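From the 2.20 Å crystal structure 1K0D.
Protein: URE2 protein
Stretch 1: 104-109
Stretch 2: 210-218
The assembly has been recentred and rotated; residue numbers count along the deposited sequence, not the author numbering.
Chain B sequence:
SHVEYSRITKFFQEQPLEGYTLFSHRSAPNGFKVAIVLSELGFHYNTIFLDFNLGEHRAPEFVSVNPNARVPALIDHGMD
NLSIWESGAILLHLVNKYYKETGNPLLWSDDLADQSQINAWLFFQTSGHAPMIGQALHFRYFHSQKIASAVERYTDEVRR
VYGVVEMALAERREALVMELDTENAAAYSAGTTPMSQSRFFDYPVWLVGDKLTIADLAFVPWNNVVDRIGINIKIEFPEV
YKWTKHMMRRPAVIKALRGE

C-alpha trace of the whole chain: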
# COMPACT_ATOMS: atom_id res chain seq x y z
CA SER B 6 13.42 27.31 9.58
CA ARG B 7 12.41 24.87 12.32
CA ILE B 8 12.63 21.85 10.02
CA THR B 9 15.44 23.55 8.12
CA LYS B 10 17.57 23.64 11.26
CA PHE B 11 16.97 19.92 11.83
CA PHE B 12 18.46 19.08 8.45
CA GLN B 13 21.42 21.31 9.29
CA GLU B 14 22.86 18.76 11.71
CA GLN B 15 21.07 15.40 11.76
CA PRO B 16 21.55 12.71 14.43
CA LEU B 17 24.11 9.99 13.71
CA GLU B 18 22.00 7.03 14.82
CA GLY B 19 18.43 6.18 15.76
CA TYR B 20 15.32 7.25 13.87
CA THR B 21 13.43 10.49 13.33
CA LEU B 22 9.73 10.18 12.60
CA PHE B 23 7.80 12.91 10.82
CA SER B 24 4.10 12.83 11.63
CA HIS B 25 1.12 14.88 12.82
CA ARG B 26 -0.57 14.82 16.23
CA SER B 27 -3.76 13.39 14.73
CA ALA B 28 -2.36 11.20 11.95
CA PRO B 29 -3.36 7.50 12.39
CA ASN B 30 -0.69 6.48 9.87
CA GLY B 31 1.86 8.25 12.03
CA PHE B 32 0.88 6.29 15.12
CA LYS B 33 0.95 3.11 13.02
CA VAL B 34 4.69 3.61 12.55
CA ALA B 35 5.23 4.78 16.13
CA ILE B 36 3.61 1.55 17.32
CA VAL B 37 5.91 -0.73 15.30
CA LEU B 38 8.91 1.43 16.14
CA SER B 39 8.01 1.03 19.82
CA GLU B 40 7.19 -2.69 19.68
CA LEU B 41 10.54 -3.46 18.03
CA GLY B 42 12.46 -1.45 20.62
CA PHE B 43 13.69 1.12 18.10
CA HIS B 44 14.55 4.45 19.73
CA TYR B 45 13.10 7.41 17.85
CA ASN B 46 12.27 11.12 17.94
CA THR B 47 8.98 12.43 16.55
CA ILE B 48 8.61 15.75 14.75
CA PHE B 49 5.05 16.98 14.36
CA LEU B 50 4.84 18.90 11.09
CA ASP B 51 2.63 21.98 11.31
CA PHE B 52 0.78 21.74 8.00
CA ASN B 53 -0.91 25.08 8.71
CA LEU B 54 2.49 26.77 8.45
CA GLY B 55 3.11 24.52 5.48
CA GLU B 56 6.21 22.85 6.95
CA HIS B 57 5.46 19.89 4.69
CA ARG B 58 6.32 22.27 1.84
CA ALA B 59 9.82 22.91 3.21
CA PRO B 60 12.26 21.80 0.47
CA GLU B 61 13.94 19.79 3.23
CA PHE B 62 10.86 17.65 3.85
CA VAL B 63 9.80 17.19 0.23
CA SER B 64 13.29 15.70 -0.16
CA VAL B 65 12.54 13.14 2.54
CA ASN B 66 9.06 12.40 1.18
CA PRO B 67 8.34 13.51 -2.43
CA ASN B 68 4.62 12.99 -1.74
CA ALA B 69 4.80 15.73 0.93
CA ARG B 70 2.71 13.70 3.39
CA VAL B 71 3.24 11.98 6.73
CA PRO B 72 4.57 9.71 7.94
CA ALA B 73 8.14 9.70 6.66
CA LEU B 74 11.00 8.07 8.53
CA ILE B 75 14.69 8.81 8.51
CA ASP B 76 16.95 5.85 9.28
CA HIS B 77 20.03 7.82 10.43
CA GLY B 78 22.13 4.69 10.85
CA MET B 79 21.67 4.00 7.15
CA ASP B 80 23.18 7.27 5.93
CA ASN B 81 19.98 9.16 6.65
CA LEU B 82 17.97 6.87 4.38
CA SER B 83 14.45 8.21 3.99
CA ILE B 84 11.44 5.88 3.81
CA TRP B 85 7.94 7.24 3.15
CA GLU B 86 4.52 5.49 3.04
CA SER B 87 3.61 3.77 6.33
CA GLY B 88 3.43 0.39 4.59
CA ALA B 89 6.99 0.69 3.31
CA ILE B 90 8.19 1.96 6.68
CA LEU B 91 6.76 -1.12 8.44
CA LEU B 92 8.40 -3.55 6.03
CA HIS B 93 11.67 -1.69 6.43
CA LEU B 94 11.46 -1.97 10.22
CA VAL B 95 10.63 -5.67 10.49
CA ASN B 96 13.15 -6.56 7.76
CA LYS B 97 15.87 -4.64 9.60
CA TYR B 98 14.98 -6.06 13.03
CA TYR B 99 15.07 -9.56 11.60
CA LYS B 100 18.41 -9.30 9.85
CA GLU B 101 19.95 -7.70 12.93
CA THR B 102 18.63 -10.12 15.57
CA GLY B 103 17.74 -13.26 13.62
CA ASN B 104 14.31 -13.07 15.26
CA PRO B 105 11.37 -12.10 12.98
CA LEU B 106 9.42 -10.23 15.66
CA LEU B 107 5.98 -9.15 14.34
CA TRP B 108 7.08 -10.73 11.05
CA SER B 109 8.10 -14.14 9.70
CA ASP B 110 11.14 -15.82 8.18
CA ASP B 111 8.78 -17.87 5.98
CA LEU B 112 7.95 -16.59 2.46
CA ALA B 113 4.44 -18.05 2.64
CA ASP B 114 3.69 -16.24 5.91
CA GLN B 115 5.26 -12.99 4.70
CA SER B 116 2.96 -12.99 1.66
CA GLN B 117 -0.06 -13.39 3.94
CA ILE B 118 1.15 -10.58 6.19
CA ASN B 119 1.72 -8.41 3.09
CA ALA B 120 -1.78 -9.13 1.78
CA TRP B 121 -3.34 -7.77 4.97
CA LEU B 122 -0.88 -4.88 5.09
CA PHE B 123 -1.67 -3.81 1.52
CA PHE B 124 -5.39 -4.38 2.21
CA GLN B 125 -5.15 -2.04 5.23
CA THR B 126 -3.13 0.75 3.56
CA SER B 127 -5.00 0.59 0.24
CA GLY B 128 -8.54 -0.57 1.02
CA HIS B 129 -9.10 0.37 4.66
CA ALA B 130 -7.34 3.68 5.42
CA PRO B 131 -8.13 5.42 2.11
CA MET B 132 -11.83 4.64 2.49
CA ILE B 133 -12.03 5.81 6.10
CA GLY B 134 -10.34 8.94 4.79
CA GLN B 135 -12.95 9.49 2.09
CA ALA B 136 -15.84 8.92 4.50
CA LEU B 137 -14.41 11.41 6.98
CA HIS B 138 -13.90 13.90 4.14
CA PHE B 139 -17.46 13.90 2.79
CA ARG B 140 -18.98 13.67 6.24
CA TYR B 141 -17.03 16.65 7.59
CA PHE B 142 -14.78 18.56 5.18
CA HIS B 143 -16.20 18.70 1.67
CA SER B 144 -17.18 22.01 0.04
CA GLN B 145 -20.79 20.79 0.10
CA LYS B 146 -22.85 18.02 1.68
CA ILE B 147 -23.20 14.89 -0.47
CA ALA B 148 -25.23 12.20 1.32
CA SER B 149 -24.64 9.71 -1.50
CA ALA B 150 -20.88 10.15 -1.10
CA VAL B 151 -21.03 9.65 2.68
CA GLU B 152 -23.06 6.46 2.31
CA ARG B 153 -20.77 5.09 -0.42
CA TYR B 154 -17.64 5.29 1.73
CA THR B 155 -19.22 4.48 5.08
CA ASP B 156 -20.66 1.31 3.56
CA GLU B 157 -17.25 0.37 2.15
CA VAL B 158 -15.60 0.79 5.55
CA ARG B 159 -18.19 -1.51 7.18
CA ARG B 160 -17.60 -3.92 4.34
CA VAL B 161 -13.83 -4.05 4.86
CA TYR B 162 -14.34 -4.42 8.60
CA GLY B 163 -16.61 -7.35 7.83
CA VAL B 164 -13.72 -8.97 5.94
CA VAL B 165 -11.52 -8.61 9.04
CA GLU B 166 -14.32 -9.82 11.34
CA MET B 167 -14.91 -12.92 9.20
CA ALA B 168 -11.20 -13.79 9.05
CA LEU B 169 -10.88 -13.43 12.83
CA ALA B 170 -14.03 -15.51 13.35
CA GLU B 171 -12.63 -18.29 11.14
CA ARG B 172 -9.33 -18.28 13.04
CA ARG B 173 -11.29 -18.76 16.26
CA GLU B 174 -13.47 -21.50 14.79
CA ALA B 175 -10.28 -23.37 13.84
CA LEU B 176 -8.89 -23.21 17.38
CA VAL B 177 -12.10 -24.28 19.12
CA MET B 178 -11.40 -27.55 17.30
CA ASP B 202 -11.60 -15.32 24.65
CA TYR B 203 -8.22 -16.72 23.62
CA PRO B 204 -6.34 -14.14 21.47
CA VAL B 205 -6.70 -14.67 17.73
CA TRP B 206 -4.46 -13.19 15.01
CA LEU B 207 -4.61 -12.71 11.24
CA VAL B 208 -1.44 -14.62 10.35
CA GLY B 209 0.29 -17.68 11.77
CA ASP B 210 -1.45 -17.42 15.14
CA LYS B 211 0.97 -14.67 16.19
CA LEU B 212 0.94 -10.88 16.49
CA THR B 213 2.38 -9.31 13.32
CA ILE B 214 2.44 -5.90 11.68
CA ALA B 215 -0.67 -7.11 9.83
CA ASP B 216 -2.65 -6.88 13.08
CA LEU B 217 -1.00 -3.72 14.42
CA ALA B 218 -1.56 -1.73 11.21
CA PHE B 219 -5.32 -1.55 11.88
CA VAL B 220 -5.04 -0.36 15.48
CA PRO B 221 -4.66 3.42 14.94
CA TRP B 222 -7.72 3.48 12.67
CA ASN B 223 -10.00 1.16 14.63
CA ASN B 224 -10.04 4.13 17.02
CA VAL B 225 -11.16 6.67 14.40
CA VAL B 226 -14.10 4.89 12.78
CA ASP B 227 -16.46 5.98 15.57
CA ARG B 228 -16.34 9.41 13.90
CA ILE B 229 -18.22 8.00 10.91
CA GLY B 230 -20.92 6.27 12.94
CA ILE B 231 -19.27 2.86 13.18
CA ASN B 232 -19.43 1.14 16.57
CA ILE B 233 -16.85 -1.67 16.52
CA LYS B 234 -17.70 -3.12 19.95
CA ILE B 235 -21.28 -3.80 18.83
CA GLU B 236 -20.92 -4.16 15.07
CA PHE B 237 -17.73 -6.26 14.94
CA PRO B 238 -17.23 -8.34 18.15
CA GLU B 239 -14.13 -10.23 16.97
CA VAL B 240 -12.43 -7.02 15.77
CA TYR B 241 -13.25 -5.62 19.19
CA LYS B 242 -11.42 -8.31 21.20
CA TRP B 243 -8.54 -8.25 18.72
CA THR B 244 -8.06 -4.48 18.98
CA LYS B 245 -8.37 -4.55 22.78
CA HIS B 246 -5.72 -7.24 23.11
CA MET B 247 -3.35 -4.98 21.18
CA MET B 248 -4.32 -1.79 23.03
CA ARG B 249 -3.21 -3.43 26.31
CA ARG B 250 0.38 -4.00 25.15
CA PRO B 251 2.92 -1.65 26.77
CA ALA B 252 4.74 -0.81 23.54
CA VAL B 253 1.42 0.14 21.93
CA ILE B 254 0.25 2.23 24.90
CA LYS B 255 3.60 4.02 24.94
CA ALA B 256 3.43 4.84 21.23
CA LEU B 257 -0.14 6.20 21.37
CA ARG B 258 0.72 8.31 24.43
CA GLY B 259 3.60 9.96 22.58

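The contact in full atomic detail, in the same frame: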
# COMPACT_ATOMS: atom_id res chain seq x y z
N ASN B 104 15.65 -12.79 14.75
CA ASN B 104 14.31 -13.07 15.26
C ASN B 104 13.29 -12.20 14.50
O ASN B 104 13.33 -10.97 14.58
CB ASN B 104 14.28 -12.76 16.76
CG ASN B 104 12.95 -13.12 17.41
OD1 ASN B 104 12.18 -13.91 16.87
ND2 ASN B 104 12.71 -12.56 18.59
N PRO B 105 12.38 -12.84 13.76
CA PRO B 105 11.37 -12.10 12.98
C PRO B 105 10.18 -11.61 13.81
O PRO B 105 9.04 -11.98 13.54
CB PRO B 105 10.95 -13.12 11.93
CG PRO B 105 10.98 -14.41 12.72
CD PRO B 105 12.28 -14.29 13.50
N LEU B 106 10.46 -10.77 14.80
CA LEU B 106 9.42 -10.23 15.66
C LEU B 106 8.37 -9.49 14.82
O LEU B 106 8.72 -8.69 13.96
CB LEU B 106 10.05 -9.27 16.67
CG LEU B 106 9.45 -9.14 18.08
CD1 LEU B 106 10.12 -7.97 18.79
CD2 LEU B 106 7.95 -8.93 18.00
N LEU B 107 7.09 -9.78 15.07
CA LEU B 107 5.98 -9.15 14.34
C LEU B 107 6.06 -9.43 12.83
O LEU B 107 5.39 -8.79 12.03
CB LEU B 107 6.00 -7.63 14.55
CG LEU B 107 6.02 -7.06 15.97
CD1 LEU B 107 6.19 -5.55 15.90
CD2 LEU B 107 4.74 -7.41 16.71
N TRP B 108 6.86 -10.42 12.46
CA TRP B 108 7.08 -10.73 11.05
C TRP B 108 7.20 -12.25 10.92
O TRP B 108 6.66 -13.00 11.74
CB TRP B 108 8.38 -10.01 10.65
CG TRP B 108 8.80 -10.00 9.19
CD1 TRP B 108 10.08 -10.16 8.71
CD2 TRP B 108 7.98 -9.73 8.04
NE1 TRP B 108 10.10 -10.01 7.36
CE2 TRP B 108 8.83 -9.75 6.91
CE3 TRP B 108 6.62 -9.47 7.86
CZ2 TRP B 108 8.37 -9.52 5.62
CZ3 TRP B 108 6.15 -9.24 6.57
CH2 TRP B 108 7.03 -9.27 5.46
N SER B 109 7.91 -12.71 9.89
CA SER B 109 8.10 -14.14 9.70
C SER B 109 9.27 -14.38 8.76
O SER B 109 9.50 -13.61 7.84
CB SER B 109 6.84 -14.77 9.11
OG SER B 109 7.02 -16.17 8.93
N ASP B 210 -1.13 -17.41 13.72
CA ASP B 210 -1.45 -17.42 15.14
C ASP B 210 -0.42 -16.66 15.97
O ASP B 210 -0.01 -17.12 17.04
CB ASP B 210 -1.54 -18.87 15.63
CG ASP B 210 -2.42 -19.74 14.73
OD1 ASP B 210 -2.58 -20.94 15.03
OD2 ASP B 210 -2.95 -19.23 13.72
N LYS B 211 -0.00 -15.50 15.48
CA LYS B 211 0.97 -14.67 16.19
C LYS B 211 0.75 -13.21 15.83
O LYS B 211 0.28 -12.90 14.74
CB LYS B 211 2.39 -15.08 15.81
CG LYS B 211 2.72 -14.90 14.34
CD LYS B 211 4.21 -15.08 14.07
CE LYS B 211 5.04 -14.01 14.76
NZ LYS B 211 6.51 -14.18 14.53
N LEU B 212 1.10 -12.31 16.74
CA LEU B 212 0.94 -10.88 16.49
C LEU B 212 1.94 -10.49 15.40
O LEU B 212 3.11 -10.84 15.48
CB LEU B 212 1.24 -10.09 17.77
CG LEU B 212 0.92 -8.59 17.86
CD1 LEU B 212 1.64 -8.01 19.08
CD2 LEU B 212 1.39 -7.84 16.62
N THR B 213 1.48 -9.77 14.38
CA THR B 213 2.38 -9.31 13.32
C THR B 213 1.99 -7.89 12.97
O THR B 213 1.00 -7.36 13.50
CB THR B 213 2.26 -10.15 12.03
OG1 THR B 213 0.94 -10.04 11.51
CG2 THR B 213 2.61 -11.62 12.28
N ILE B 214 2.76 -7.26 12.09
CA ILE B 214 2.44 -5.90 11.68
C ILE B 214 1.09 -5.87 10.96
O ILE B 214 0.48 -4.81 10.82
CB ILE B 214 3.53 -5.31 10.75
CG1 ILE B 214 3.81 -6.27 9.59
CG2 ILE B 214 4.78 -5.01 11.56
CD1 ILE B 214 4.87 -5.77 8.62
N ALA B 215 0.62 -7.03 10.52
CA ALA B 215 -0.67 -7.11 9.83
C ALA B 215 -1.79 -6.75 10.80
O ALA B 215 -2.78 -6.12 10.42
CB ALA B 215 -0.89 -8.51 9.29
N ASP B 216 -1.64 -7.17 12.06
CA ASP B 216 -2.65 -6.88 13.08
C ASP B 216 -2.51 -5.45 13.57
O ASP B 216 -3.48 -4.71 13.65
CB ASP B 216 -2.48 -7.82 14.28
CG ASP B 216 -2.54 -9.28 13.91
OD1 ASP B 216 -3.64 -9.78 13.59
OD2 ASP B 216 -1.47 -9.93 13.93
N LEU B 217 -1.28 -5.06 13.90
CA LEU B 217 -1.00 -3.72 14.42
C LEU B 217 -1.38 -2.56 13.49
O LEU B 217 -1.78 -1.50 13.96
CB LEU B 217 0.48 -3.62 14.81
CG LEU B 217 0.94 -4.52 15.97
CD1 LEU B 217 2.46 -4.46 16.11
CD2 LEU B 217 0.28 -4.05 17.27
N ALA B 218 -1.26 -2.77 12.18
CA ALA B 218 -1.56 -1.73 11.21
C ALA B 218 -2.99 -1.18 11.30
O ALA B 218 -3.22 -0.04 10.93
CB ALA B 218 -1.31 -2.25 9.79
O HOH W 1 5.44 -10.97 16.98

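The contact centres on Leu-107, whose CA lies 3.7 Å from the CA of Thr-213, the closest pair of CA atoms across the two stretches. Leu-107 sits inside a type II turn running from Pro-105 to Trp-108, closed by a hydrogen bond from Trp-108 N to Pro-105 O (2.9 Å), and its phi/psi of 60/16 is left-handed. At this close passage, Ile-214 N donates to Leu-107 O (3.0 Å, 149° at the hydrogen), while Leu-107 CA approaches Leu-212 O at 3.5 Å with a nearly linear 172° at its hydrogen. A water links the same two residues, donating to Leu-212 O (2.8 Å) and accepting from Leu-107 N (2.8 Å).

The Leu-107 side chain adopts m (-54°) and t (174°). Although its CA-to-CB bond points away overall, this rotamer places CD2 3.4 Å from Leu-212 CD2 and 3.8 Å from Leu-217 CD1. Leu-212, t at both chi angles, starts sideways and brings its end nearer; Leu-217 is directed toward the turn.

Lys-211 points toward the turn with chi angles p, t, m, t. Chi3 at -65° bends an otherwise extended chain end, and NZ reaches Trp-108 O in a 3.0 Å hydrogen bond. The 3.5 Å bond from NZ to Pro-105 O is weak, and that oxygen already accepts the turn's own hydrogen bond.

Thr-213 caps the helix that follows: with chi1 at 62° (p), OG1 accepts from Ala-215 N (3.2 Å, 141°). Asp-216 (chi1 m) returns OD2 to accept from Thr-213 N (3.0 Å, 154°), two separate bonds that together hold the start of the helix beside Leu-107.

Ile-214 has chi1 p (52°) and chi2 t (180°). Its CG2 lies 4.2 Å from Leu-107 CB, and its CD1 meets the Trp-108 ring obliquely, 4.2 Å from CE3.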